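CELL WALL surface anchor family protein (Streptococcus pneumoniae, PDB 3ZGH) binds keratin 10 through this basic domain of the pneumococcal serine-rich repeat protein, an MSCRAMM-type adhesin that probably helps the bacterium attach to host cells. Local coordinates at residues V43-K48 / T63-P69; L74-M80 / F148-G152; S85-S89 / G154-S158; G34-V40 / I184-N188. One frame throughout, in Å; residues are numbered along the deposited sequence.

Interaction 1: residues V43-K48 / T63-P69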
loop_
_atom_site.group_PDB
_atom_site.type_symbol
_atom_site.label_atom_id
_atom_site.label_comp_id
_atom_site.label_asym_id
_atom_site.label_seq_id
_atom_site.Cartn_x
_atom_site.Cartn_y
_atom_site.Cartn_z
ATOM N N VAL A 43 -19.047 1.523 1.306
ATOM C CA VAL A 43 -18.437 2.130 2.467
ATOM C C VAL A 43 -17.086 2.639 2.004
ATOM O O VAL A 43 -16.576 2.190 0.972
ATOM C CB VAL A 43 -18.231 1.100 3.613
ATOM C CG1 VAL A 43 -19.562 0.650 4.204
ATOM C CG2 VAL A 43 -17.427 -0.117 3.122
ATOM N N PRO A 44 -16.493 3.566 2.753
ATOM C CA PRO A 44 -15.139 3.995 2.389
ATOM C C PRO A 44 -14.121 2.905 2.651
ATOM O O PRO A 44 -14.313 2.075 3.534
ATOM C CB PRO A 44 -14.861 5.172 3.337
ATOM C CG PRO A 44 -16.227 5.649 3.776
ATOM C CD PRO A 44 -17.073 4.382 3.831
ATOM N N ILE A 45 -13.032 2.935 1.901
ATOM C CA ILE A 45 -11.869 2.109 2.197
ATOM C C ILE A 45 -10.710 3.090 2.132
ATOM O O ILE A 45 -10.788 4.080 1.375
ATOM C CB ILE A 45 -11.744 0.934 1.201
ATOM C CG1 ILE A 45 -10.604 -0.022 1.601
ATOM C CG2 ILE A 45 -11.529 1.426 -0.236
ATOM C CD1 ILE A 45 -10.665 -1.337 0.817
ATOM N N TYR A 46 -9.674 2.854 2.931
ATOM C CA TYR A 46 -8.587 3.803 3.066
ATOM C C TYR A 46 -7.245 3.163 2.769
ATOM O O TYR A 46 -7.106 1.915 2.844
ATOM C CB TYR A 46 -8.558 4.368 4.489
ATOM C CG TYR A 46 -9.878 4.972 4.912
ATOM C CD1 TYR A 46 -10.144 6.309 4.677
ATOM C CD2 TYR A 46 -10.886 4.188 5.525
ATOM C CE1 TYR A 46 -11.363 6.898 5.051
ATOM C CE2 TYR A 46 -12.125 4.767 5.894
ATOM C CZ TYR A 46 -12.333 6.138 5.663
ATOM O OH TYR A 46 -13.523 6.748 6.006
ATOM N N TYR A 47 -6.258 4.003 2.428
ATOM C CA TYR A 47 -4.872 3.542 2.469
ATOM C C TYR A 47 -4.011 4.520 3.245
ATOM O O TYR A 47 -4.364 5.711 3.454
ATOM C CB TYR A 47 -4.266 3.323 1.083
ATOM C CG TYR A 47 -3.910 4.616 0.372
ATOM C CD1 TYR A 47 -2.667 5.225 0.576
ATOM C CD2 TYR A 47 -4.831 5.253 -0.454
ATOM C CE1 TYR A 47 -2.363 6.433 -0.034
ATOM C CE2 TYR A 47 -4.523 6.446 -1.095
ATOM C CZ TYR A 47 -3.282 7.031 -0.867
ATOM O OH TYR A 47 -2.969 8.219 -1.483
ATOM N N LYS A 48 -2.885 3.980 3.706
ATOM C CA LYS A 48 -1.834 4.773 4.291
ATOM C C LYS A 48 -0.538 4.332 3.599
ATOM O O LYS A 48 -0.321 3.133 3.373
ATOM C CB LYS A 48 -1.765 4.537 5.786
ATOM C CG LYS A 48 -0.599 5.269 6.471
ATOM C CD LYS A 48 -0.511 4.941 7.987
ATOM C CE LYS A 48 -1.640 5.600 8.767
ATOM N NZ LYS A 48 -1.600 5.336 10.250
ATOM N N THR A 63 -0.619 0.273 3.619
ATOM C CA THR A 63 -1.688 -0.427 4.328
ATOM C C THR A 63 -3.020 -0.067 3.692
ATOM O O THR A 63 -3.279 1.108 3.447
ATOM C CB THR A 63 -1.749 -0.031 5.818
ATOM O OG1 THR A 63 -0.539 -0.394 6.458
ATOM C CG2 THR A 63 -2.913 -0.735 6.558
ATOM N N VAL A 64 -3.845 -1.072 3.419
ATOM C CA VAL A 64 -5.221 -0.846 2.999
ATOM C C VAL A 64 -6.119 -1.328 4.130
ATOM O O VAL A 64 -5.886 -2.394 4.688
ATOM C CB VAL A 64 -5.508 -1.611 1.697
ATOM C CG1 VAL A 64 -7.030 -1.697 1.408
ATOM C CG2 VAL A 64 -4.775 -0.939 0.545
ATOM N N THR A 65 -7.126 -0.542 4.493
ATOM C CA THR A 65 -7.933 -0.842 5.661
ATOM C C THR A 65 -9.276 -0.119 5.605
ATOM O O THR A 65 -9.406 0.915 4.930
ATOM C CB THR A 65 -7.189 -0.412 6.955
ATOM O OG1 THR A 65 -8.031 -0.621 8.093
ATOM C CG2 THR A 65 -6.743 1.061 6.910
ATOM N N TYR A 66 -10.262 -0.649 6.336
ATOM C CA TYR A 66 -11.534 0.024 6.475
ATOM C C TYR A 66 -11.560 0.987 7.650
ATOM O O TYR A 66 -12.571 1.658 7.871
ATOM C CB TYR A 66 -12.691 -0.994 6.569
ATOM C CG TYR A 66 -12.864 -1.742 5.270
ATOM C CD1 TYR A 66 -13.749 -1.275 4.282
ATOM C CD2 TYR A 66 -12.111 -2.895 5.000
ATOM C CE1 TYR A 66 -13.878 -1.942 3.088
ATOM C CE2 TYR A 66 -12.231 -3.556 3.819
ATOM C CZ TYR A 66 -13.115 -3.085 2.862
ATOM O OH TYR A 66 -13.250 -3.788 1.687
ATOM N N VAL A 67 -10.453 1.072 8.393
ATOM C CA VAL A 67 -10.331 2.020 9.504
ATOM C C VAL A 67 -9.850 3.379 8.966
ATOM O O VAL A 67 -8.823 3.464 8.288
ATOM C CB VAL A 67 -9.306 1.519 10.566
ATOM C CG1 VAL A 67 -9.131 2.552 11.724
ATOM C CG2 VAL A 67 -9.748 0.157 11.139
ATOM N N ASN A 68 -10.616 4.424 9.245
ATOM C CA ASN A 68 -10.247 5.772 8.837
ATOM C C ASN A 68 -8.981 6.223 9.576
ATOM O O ASN A 68 -8.997 6.349 10.799
ATOM C CB ASN A 68 -11.390 6.748 9.167
ATOM C CG ASN A 68 -11.109 8.159 8.623
ATOM O OD1 ASN A 68 -9.940 8.556 8.471
ATOM N ND2 ASN A 68 -12.164 8.874 8.247
ATOM N N PRO A 69 -7.881 6.473 8.853
ATOM C CA PRO A 69 -6.646 6.765 9.592
ATOM C C PRO A 69 -6.727 8.063 10.378
ATOM O O PRO A 69 -5.938 8.278 11.299
ATOM C CB PRO A 69 -5.585 6.907 8.501
ATOM C CG PRO A 69 -6.170 6.264 7.260
ATOM C CD PRO A 69 -7.679 6.388 7.393
HETATM O O HOH W 1 -14.795 2.293 6.247
HETATM O O HOH W 2 1.111 2.013 6.153
HETATM O O HOH W 3 -3.736 6.719 12.085
#

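Interaction 2: residues L74-M80 / F148-G152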
loop_
_atom_site.group_PDB
_atom_site.type_symbol
_atom_site.label_atom_id
_atom_site.label_comp_id
_atom_site.label_asym_id
_atom_site.label_seq_id
_atom_site.Cartn_x
_atom_site.Cartn_y
_atom_site.Cartn_z
ATOM N N LEU A 74 -13.253 2.363 12.864
ATOM C CA LEU A 74 -13.683 1.479 11.792
ATOM C C LEU A 74 -15.056 1.937 11.279
ATOM O O LEU A 74 -15.965 2.147 12.074
ATOM C CB LEU A 74 -13.799 0.035 12.324
ATOM C CG LEU A 74 -14.267 -1.040 11.351
ATOM C CD1 LEU A 74 -13.334 -1.151 10.116
ATOM C CD2 LEU A 74 -14.352 -2.407 12.048
ATOM N N GLY A 75 -15.204 2.056 9.958
ATOM C CA GLY A 75 -16.501 2.332 9.360
ATOM C C GLY A 75 -17.480 1.196 9.649
ATOM O O GLY A 75 -17.097 0.138 10.144
ATOM N N ASN A 76 -18.756 1.406 9.359
ATOM C CA ASN A 76 -19.750 0.395 9.641
ATOM C C ASN A 76 -19.733 -0.681 8.562
ATOM O O ASN A 76 -20.354 -0.529 7.505
ATOM C CB ASN A 76 -21.144 1.018 9.722
ATOM C CG ASN A 76 -22.220 -0.021 10.017
ATOM O OD1 ASN A 76 -21.920 -1.150 10.448
ATOM N ND2 ASN A 76 -23.478 0.348 9.779
ATOM N N ILE A 77 -19.010 -1.770 8.811
ATOM C CA ILE A 77 -18.980 -2.869 7.855
ATOM C C ILE A 77 -19.545 -4.126 8.514
ATOM O O ILE A 77 -19.140 -5.247 8.201
ATOM C CB ILE A 77 -17.564 -3.125 7.345
ATOM C CG1 ILE A 77 -16.591 -3.315 8.502
ATOM C CG2 ILE A 77 -17.087 -1.948 6.480
ATOM C CD1 ILE A 77 -15.188 -3.774 8.048
ATOM N N SER A 78 -20.493 -3.930 9.427
ATOM C CA SER A 78 -21.011 -5.033 10.214
ATOM C C SER A 78 -21.699 -6.059 9.308
ATOM O O SER A 78 -21.830 -7.214 9.676
ATOM C CB SER A 78 -21.972 -4.520 11.302
ATOM O OG SER A 78 -23.037 -3.771 10.733
ATOM N N SER A 79 -22.123 -5.648 8.120
ATOM C CA SER A 79 -22.783 -6.586 7.228
ATOM C C SER A 79 -21.792 -7.278 6.257
ATOM O O SER A 79 -22.199 -8.058 5.391
ATOM C CB SER A 79 -23.910 -5.889 6.458
ATOM O OG SER A 79 -23.412 -5.166 5.357
ATOM N N MET A 80 -20.500 -7.003 6.413
ATOM C CA MET A 80 -19.503 -7.625 5.548
ATOM C C MET A 80 -19.458 -9.111 5.839
ATOM O O MET A 80 -19.410 -9.529 6.985
ATOM C CB MET A 80 -18.111 -6.999 5.750
ATOM C CG MET A 80 -17.046 -7.568 4.813
ATOM S SD MET A 80 -15.492 -6.745 5.067
ATOM C CE MET A 80 -15.742 -5.136 4.324
ATOM N N PHE A 148 -11.157 -10.506 9.217
ATOM C CA PHE A 148 -10.081 -9.628 9.701
ATOM C C PHE A 148 -10.453 -8.132 9.539
ATOM O O PHE A 148 -10.221 -7.311 10.449
ATOM C CB PHE A 148 -8.759 -9.908 8.962
ATOM C CG PHE A 148 -8.017 -11.155 9.441
ATOM C CD1 PHE A 148 -8.076 -11.571 10.766
ATOM C CD2 PHE A 148 -7.230 -11.888 8.552
ATOM C CE1 PHE A 148 -7.361 -12.688 11.188
ATOM C CE2 PHE A 148 -6.530 -13.002 8.967
ATOM C CZ PHE A 148 -6.596 -13.410 10.288
ATOM N N ALA A 149 -10.997 -7.773 8.379
ATOM C CA ALA A 149 -11.365 -6.376 8.099
ATOM C C ALA A 149 -12.297 -5.868 9.197
ATOM O O ALA A 149 -12.193 -4.730 9.647
ATOM C CB ALA A 149 -12.041 -6.283 6.736
ATOM N N LYS A 150 -13.185 -6.743 9.656
ATOM C CA LYS A 150 -14.207 -6.367 10.621
ATOM C C LYS A 150 -13.655 -6.205 12.036
ATOM O O LYS A 150 -14.338 -5.657 12.913
ATOM C CB LYS A 150 -15.335 -7.394 10.620
ATOM C CG LYS A 150 -16.148 -7.404 9.344
ATOM C CD LYS A 150 -16.992 -8.688 9.231
ATOM C CE LYS A 150 -18.318 -8.530 9.927
ATOM N NZ LYS A 150 -19.179 -9.740 9.734
ATOM N N LYS A 151 -12.434 -6.681 12.262
ATOM C CA LYS A 151 -11.748 -6.440 13.520
ATOM C C LYS A 151 -10.934 -5.138 13.459
ATOM O O LYS A 151 -10.256 -4.793 14.419
ATOM C CB LYS A 151 -10.804 -7.603 13.864
ATOM C CG LYS A 151 -11.522 -8.964 14.216
ATOM C CD LYS A 151 -10.482 -10.047 14.501
ATOM C CE LYS A 151 -11.096 -11.447 14.663
ATOM N NZ LYS A 151 -11.887 -11.591 15.918
ATOM N N GLY A 152 -10.973 -4.424 12.342
ATOM C CA GLY A 152 -10.185 -3.195 12.237
ATOM C C GLY A 152 -8.772 -3.477 11.743
ATOM O O GLY A 152 -7.892 -2.638 11.897
#

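Interaction 3: residues S85-S89 / G154-S158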
loop_
_atom_site.group_PDB
_atom_site.type_symbol
_atom_site.label_atom_id
_atom_site.label_comp_id
_atom_site.label_asym_id
_atom_site.label_seq_id
_atom_site.Cartn_x
_atom_site.Cartn_y
_atom_site.Cartn_z
ATOM N N SER A 85 -13.228 -10.985 0.417
ATOM C CA SER A 85 -11.787 -10.786 0.457
ATOM C C SER A 85 -11.303 -9.754 -0.547
ATOM O O SER A 85 -11.829 -9.696 -1.677
ATOM C CB SER A 85 -11.070 -12.121 0.181
ATOM O OG SER A 85 -9.697 -11.993 0.528
ATOM N N ILE A 86 -10.292 -8.977 -0.156
ATOM C CA ILE A 86 -9.714 -7.962 -1.054
ATOM C C ILE A 86 -8.195 -8.110 -1.245
ATOM O O ILE A 86 -7.507 -8.595 -0.353
ATOM C CB ILE A 86 -9.985 -6.526 -0.548
ATOM C CG1 ILE A 86 -9.453 -6.342 0.867
ATOM C CG2 ILE A 86 -11.489 -6.204 -0.593
ATOM C CD1 ILE A 86 -9.379 -4.875 1.294
ATOM N N TYR A 87 -7.702 -7.705 -2.421
ATOM C CA TYR A 87 -6.258 -7.552 -2.687
ATOM C C TYR A 87 -5.843 -6.100 -2.445
ATOM O O TYR A 87 -6.677 -5.199 -2.577
ATOM C CB TYR A 87 -5.957 -7.862 -4.144
ATOM C CG TYR A 87 -6.164 -9.298 -4.576
ATOM C CD1 TYR A 87 -5.566 -10.350 -3.890
ATOM C CD2 TYR A 87 -6.917 -9.596 -5.706
ATOM C CE1 TYR A 87 -5.716 -11.655 -4.319
ATOM C CE2 TYR A 87 -7.082 -10.888 -6.133
ATOM C CZ TYR A 87 -6.487 -11.918 -5.435
ATOM O OH TYR A 87 -6.650 -13.211 -5.872
ATOM N N ASN A 88 -4.563 -5.852 -2.118
ATOM C CA ASN A 88 -4.034 -4.478 -2.061
ATOM C C ASN A 88 -3.086 -4.186 -3.247
ATOM O O ASN A 88 -2.403 -3.164 -3.268
ATOM C CB ASN A 88 -3.296 -4.219 -0.744
ATOM C CG ASN A 88 -1.983 -5.006 -0.630
ATOM O OD1 ASN A 88 -1.767 -6.001 -1.360
ATOM N ND2 ASN A 88 -1.130 -4.601 0.327
ATOM N N SER A 89 -3.020 -5.081 -4.228
ATOM C CA SER A 89 -2.154 -4.824 -5.368
ATOM C C SER A 89 -2.813 -5.297 -6.635
ATOM O O SER A 89 -3.543 -6.277 -6.613
ATOM C CB SER A 89 -0.795 -5.507 -5.203
ATOM O OG SER A 89 -0.971 -6.886 -4.977
ATOM N N GLY A 154 -5.665 -4.303 8.953
ATOM C CA GLY A 154 -5.302 -3.856 7.617
ATOM C C GLY A 154 -4.419 -4.853 6.891
ATOM O O GLY A 154 -3.781 -5.716 7.487
ATOM N N LEU A 155 -4.378 -4.721 5.581
ATOM C CA LEU A 155 -3.521 -5.539 4.746
ATOM C C LEU A 155 -2.335 -4.658 4.361
ATOM O O LEU A 155 -2.508 -3.613 3.686
ATOM C CB LEU A 155 -4.296 -5.968 3.505
ATOM C CG LEU A 155 -3.546 -6.828 2.489
ATOM C CD1 LEU A 155 -2.989 -8.077 3.131
ATOM C CD2 LEU A 155 -4.486 -7.184 1.344
ATOM N N THR A 156 -1.140 -5.075 4.790
ATOM C CA THR A 156 0.042 -4.213 4.767
ATOM C C THR A 156 1.160 -4.876 3.970
ATOM O O THR A 156 1.383 -6.109 4.080
ATOM C CB THR A 156 0.514 -3.911 6.210
ATOM O OG1 THR A 156 -0.515 -3.192 6.931
ATOM C CG2 THR A 156 1.824 -3.091 6.230
ATOM N N SER A 157 1.833 -4.077 3.130
ATOM C CA SER A 157 2.955 -4.528 2.340
ATOM C C SER A 157 4.096 -3.546 2.600
ATOM O O SER A 157 3.843 -2.320 2.764
ATOM C CB SER A 157 2.584 -4.520 0.856
ATOM O OG SER A 157 1.554 -5.477 0.531
ATOM N N SER A 158 5.338 -4.036 2.673
ATOM C CA SER A 158 6.462 -3.110 2.867
ATOM C C SER A 158 7.642 -3.578 2.052
ATOM O O SER A 158 7.796 -4.788 1.788
ATOM C CB SER A 158 6.879 -2.998 4.339
ATOM O OG SER A 158 7.293 -4.282 4.806
#

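Interaction 4: residues G34-V40 / I184-N188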
loop_
_atom_site.group_PDB
_atom_site.type_symbol
_atom_site.label_atom_id
_atom_site.label_comp_id
_atom_site.label_asym_id
_atom_site.label_seq_id
_atom_site.Cartn_x
_atom_site.Cartn_y
_atom_site.Cartn_z
ATOM N N GLY A 34 -5.277 8.234 1.797
ATOM C CA GLY A 34 -6.278 8.566 0.809
ATOM C C GLY A 34 -7.444 7.606 0.984
ATOM O O GLY A 34 -7.466 6.740 1.890
ATOM N N GLU A 35 -8.414 7.727 0.105
ATOM C CA GLU A 35 -9.639 7.025 0.360
ATOM C C GLU A 35 -10.311 6.731 -0.962
ATOM O O GLU A 35 -10.203 7.523 -1.916
ATOM C CB GLU A 35 -10.478 7.956 1.219
ATOM C CG GLU A 35 -11.886 7.622 1.347
ATOM C CD GLU A 35 -12.622 8.636 2.207
ATOM O OE1 GLU A 35 -12.007 9.621 2.689
ATOM O OE2 GLU A 35 -13.813 8.404 2.435
ATOM N N GLY A 36 -10.985 5.590 -1.012
ATOM C CA GLY A 36 -11.820 5.226 -2.135
ATOM C C GLY A 36 -13.128 4.646 -1.621
ATOM O O GLY A 36 -13.501 4.881 -0.473
ATOM N N VAL A 37 -13.829 3.905 -2.478
ATOM C CA VAL A 37 -15.140 3.383 -2.141
ATOM C C VAL A 37 -15.175 1.903 -2.463
ATOM O O VAL A 37 -14.897 1.484 -3.601
ATOM C CB VAL A 37 -16.255 4.128 -2.922
ATOM C CG1 VAL A 37 -17.629 3.443 -2.744
ATOM C CG2 VAL A 37 -16.316 5.589 -2.476
ATOM N N ASP A 38 -15.497 1.103 -1.464
ATOM C CA ASP A 38 -15.775 -0.324 -1.707
ATOM C C ASP A 38 -17.156 -0.427 -2.355
ATOM O O ASP A 38 -18.147 -0.129 -1.698
ATOM C CB ASP A 38 -15.720 -1.096 -0.385
ATOM C CG ASP A 38 -16.075 -2.570 -0.528
ATOM O OD1 ASP A 38 -17.115 -2.911 -1.168
ATOM O OD2 ASP A 38 -15.295 -3.396 0.014
ATOM N N SER A 39 -17.195 -0.826 -3.637
ATOM C CA SER A 39 -18.425 -0.925 -4.472
ATOM C C SER A 39 -19.467 -1.900 -3.957
ATOM O O SER A 39 -20.660 -1.785 -4.272
ATOM C CB SER A 39 -18.091 -1.508 -5.854
ATOM O OG SER A 39 -17.133 -0.784 -6.566
ATOM N N VAL A 40 -19.012 -2.921 -3.246
ATOM C CA VAL A 40 -19.915 -3.974 -2.829
ATOM C C VAL A 40 -20.667 -3.548 -1.587
ATOM O O VAL A 40 -21.872 -3.726 -1.505
ATOM C CB VAL A 40 -19.161 -5.297 -2.562
ATOM C CG1 VAL A 40 -20.131 -6.385 -2.061
ATOM C CG2 VAL A 40 -18.455 -5.754 -3.829
ATOM N N ILE A 184 -11.595 -3.730 -11.042
ATOM C CA ILE A 184 -12.259 -2.585 -10.427
ATOM C C ILE A 184 -11.452 -2.157 -9.192
ATOM O O ILE A 184 -11.568 -2.756 -8.111
ATOM C CB ILE A 184 -13.712 -2.923 -10.000
ATOM C CG1 ILE A 184 -14.535 -3.482 -11.179
ATOM C CG2 ILE A 184 -14.401 -1.708 -9.398
ATOM C CD1 ILE A 184 -14.572 -2.604 -12.408
ATOM N N ASN A 185 -10.615 -1.141 -9.371
ATOM C CA ASN A 185 -9.855 -0.562 -8.273
ATOM C C ASN A 185 -10.750 0.371 -7.474
ATOM O O ASN A 185 -11.272 1.354 -8.017
ATOM C CB ASN A 185 -8.658 0.211 -8.833
ATOM C CG ASN A 185 -7.804 0.810 -7.761
ATOM O OD1 ASN A 185 -8.071 0.656 -6.564
ATOM N ND2 ASN A 185 -6.738 1.487 -8.178
ATOM N N TYR A 186 -10.910 0.078 -6.192
ATOM C CA TYR A 186 -11.739 0.881 -5.294
ATOM C C TYR A 186 -11.220 2.335 -5.081
ATOM O O TYR A 186 -11.991 3.212 -4.710
ATOM C CB TYR A 186 -11.837 0.175 -3.946
ATOM C CG TYR A 186 -12.685 -1.107 -3.960
ATOM C CD1 TYR A 186 -13.612 -1.347 -4.961
ATOM C CD2 TYR A 186 -12.543 -2.069 -2.957
ATOM C CE1 TYR A 186 -14.386 -2.483 -4.959
ATOM C CE2 TYR A 186 -13.324 -3.207 -2.939
ATOM C CZ TYR A 186 -14.236 -3.418 -3.937
ATOM O OH TYR A 186 -15.023 -4.566 -3.935
ATOM N N PHE A 187 -9.924 2.559 -5.305
ATOM C CA PHE A 187 -9.343 3.905 -5.253
ATOM C C PHE A 187 -9.387 4.627 -6.606
ATOM O O PHE A 187 -8.884 5.749 -6.731
ATOM C CB PHE A 187 -7.891 3.821 -4.787
ATOM C CG PHE A 187 -7.746 3.264 -3.423
ATOM C CD1 PHE A 187 -8.238 3.966 -2.321
ATOM C CD2 PHE A 187 -7.127 2.036 -3.226
ATOM C CE1 PHE A 187 -8.116 3.449 -1.037
ATOM C CE2 PHE A 187 -6.982 1.523 -1.953
ATOM C CZ PHE A 187 -7.491 2.211 -0.852
ATOM N N ASN A 188 -9.912 3.938 -7.611
ATOM C CA ASN A 188 -10.094 4.458 -8.975
ATOM C C ASN A 188 -8.998 5.363 -9.529
ATOM O O ASN A 188 -9.298 6.445 -10.053
ATOM C CB ASN A 188 -11.425 5.191 -9.091
ATOM C CG ASN A 188 -11.887 5.322 -10.544
ATOM O OD1 ASN A 188 -11.293 4.727 -11.450
ATOM N ND2 ASN A 188 -12.949 6.101 -10.766
HETATM O O HOH W 4 -9.750 7.468 -4.727
#

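Interaction 1: residues V43-K48 / T63-P69
The hairpin partner doubles back over its own neighbour: past Thr65 the chain leaves the pairing and turns, so that Asn68 lies over one face of the Tyr46 ring and Pro69 packs against the same side chain. Asn68 CA stands 3.7 Å from the centroid of that ring, 13° off its normal, a CH-pi contact, and Pro69 CD lies 3.6 Å from Tyr46 CG. The turn is an ST turn, in which Val67 N donates to Thr65 OG1 at 3.0 Å. Before it, strands 43-48 and 63-65 run antiparallel, their axes 4.7 Å apart at 162°. Tyr46 and Thr65 form a hydrogen-bonded pair (Tyr46 N to Thr65 O 2.8 Å, Thr65 N to Tyr46 O 3.0 Å), as do Lys48 and Thr63 (Lys48 N to Thr63 O and Thr63 N to Lys48 O, each 2.9 Å); Tyr47 and Val64 make the non-hydrogen-bonded pair between them. Ile45 CG1 sits over the face of the Tyr66 ring, 4.2 Å from its centroid, while Ile45 CD1 meets Val64 CG1 at 3.7 Å; Ile86 of strand 85-87 packs against all three residues. The hydroxyl of Tyr66 bonds to Asp38. Backbone bonds thus fix the register over 46-48/63-65; beyond Thr65, Ile45-Tyr66 packing and a water donating to Pro44 O and Tyr66 O (2.8 Å each) take over, while Asn68-Pro69 adds side-chain contact to the already bonded Tyr46.

Interaction 2: residues L74-M80 / F148-G152
Van der Waals packing by Leu74, Ile77 and Met80 makes up much of the contact between the loop 74-80 and the end of helix 146-149. Ile77 CD1 lies 3.5 Å from Ala149 O, 4.2 Å from Ala149 CB and 4.0 Å from Lys150 CG, and Met80 SD is 3.9 Å from Ala149 CB, so the small alanine is met by two long side chains. Leu74 likewise packs on backbone: its CD2 is 3.4 Å from Lys150 O and 3.9 Å from Gly152 N. Tyr66 touches Leu74, Met80 and Ala149 and so joins this cluster to the main sheet.

One polar bond links the segments. Lys150 NZ donates to Met80 O at 2.8 Å, and on the way its aliphatic stem passes Met80, with Lys150 CD 4.0 Å from Met80 CB.

Local bonds shape each partner. Asn76 OD1 accepts from Ser78 N (3.3 Å) in an Asx turn and from Ser78 OG (2.9 Å), and Met80 N bonds to Ile77 O at 2.9 Å in a type I turn. The helix ends in a Schellman motif: Gly152, with phi 87°, gives its N to Ala149 O at 3.0 Å. At these angles a CB would be jammed against the preceding carbonyl oxygen, which calls for glycine. Lysine therefore acts here both as a hydrocarbon arm and as a donor to a main-chain carbonyl, and ties an irregular loop to the C-terminal end of a short helix.

Interaction 3: residues S85-S89 / G154-S158
Leu155 is the first residue of strand 154-158 to meet 85-89, and it does so with a methyl group: Leu155 CD2 lies 3.7 Å from both Ile86 O and Asn88 N, and 3.8 Å from Asn88 CB. Its CA-to-CB bond points toward the other segment, so the branch fits against the backbone where strand 85-87 gives way to loop. Thr156 alternates to the opposite face, as a strand requires; its CB points away, and its hydroxyl bonds to Thr63 and Thr114 on the flanking strands. At Ser157 the direction returns, and the contact becomes polar: Asn88 ND2 donates to Ser157 OG at 2.8 Å, with an angle of 160° at the hydrogen. Ser157 OG also bonds to Asn111 OD1, so the amide of Asn88 joins a short polar chain. The CA atoms come no nearer than 6.9 Å (Asn88 to Leu155), which excludes strand pairing. Strand 154-162 lies within the large antiparallel sheet, between strands 57-65 and 109-114, whereas strand 85-87 is the middle member of a separate three-stranded sheet, flanked by 143-145 and 177-178. In the domain interior, the contact therefore joins the end of strand 85-87 and the loop after it to the large sheet through side chains.

Interaction 4: residues G34-V40 / I184-N188
This is a strand-to-turn contact at one border of the large antiparallel sheet of the MSCRAMM domain, where the type I turn Asn185-Asn188 docks on strand 28-38, the outermost strand on that side. Strand 43-53 holds the other side of this strand, through backbone bonds of Gly34 with Tyr47 and of Gly36 with Ile45. The turn uses one direct backbone bond, Val37 N to Tyr186 O at 3.0 Å (156° at the hydrogen), supplemented by a CA-H...O contact from Gly36 CA to the same oxygen at 3.3 Å. A water donates to both Glu35 O and Phe187 O, at 2.8 Å each, and so extends the link past the direct bond. Gly36 permits this closeness: its CA is 4.2 Å from Phe187 CA, and an ideal CB there would fall only 2.1 Å from Tyr186 O. The turn is itself braced, as Asn185 OD1 accepts from Phe187 N at 2.9 Å in an Asx turn and Asn188 N bonds to Asn185 O at 2.9 Å. Phe187 reaches Gly36 N with CD1 at 3.4 Å and meets Tyr47 edge-to-face. Tyr186 packs along Asp38, Ser39 and Val40, its hydroxyl bonded to that of Tyr84, which also bonds to Asp38 OD2. Asp38 CA stands over the Tyr186 ring in a CH-pi contact, 3.8 Å from the centroid and 6° off the normal.

How the interactions relate
Interaction 3 is the buried one, its centre about 7 Å from that of the chain, whereas interactions 1 and 4 are partly buried and interaction 2 lies farthest out, at about 19 Å. Interactions 1, 3 and 4 all reach the large sheet: 1 pairs two of its strands, 4 docks a turn beside one of its outermost strands, 28-38, and 3 joins it to the end of a strand of the three-stranded sheet and the loop that follows. Backbone-to-backbone bonds fall from four in interaction 1 to one in 4; interaction 2 uses a side-chain donor to a carbonyl, interaction 3 a side-chain to side-chain bond. Tyr66 connects them physically, touching Met80, Ile86 and Asp38.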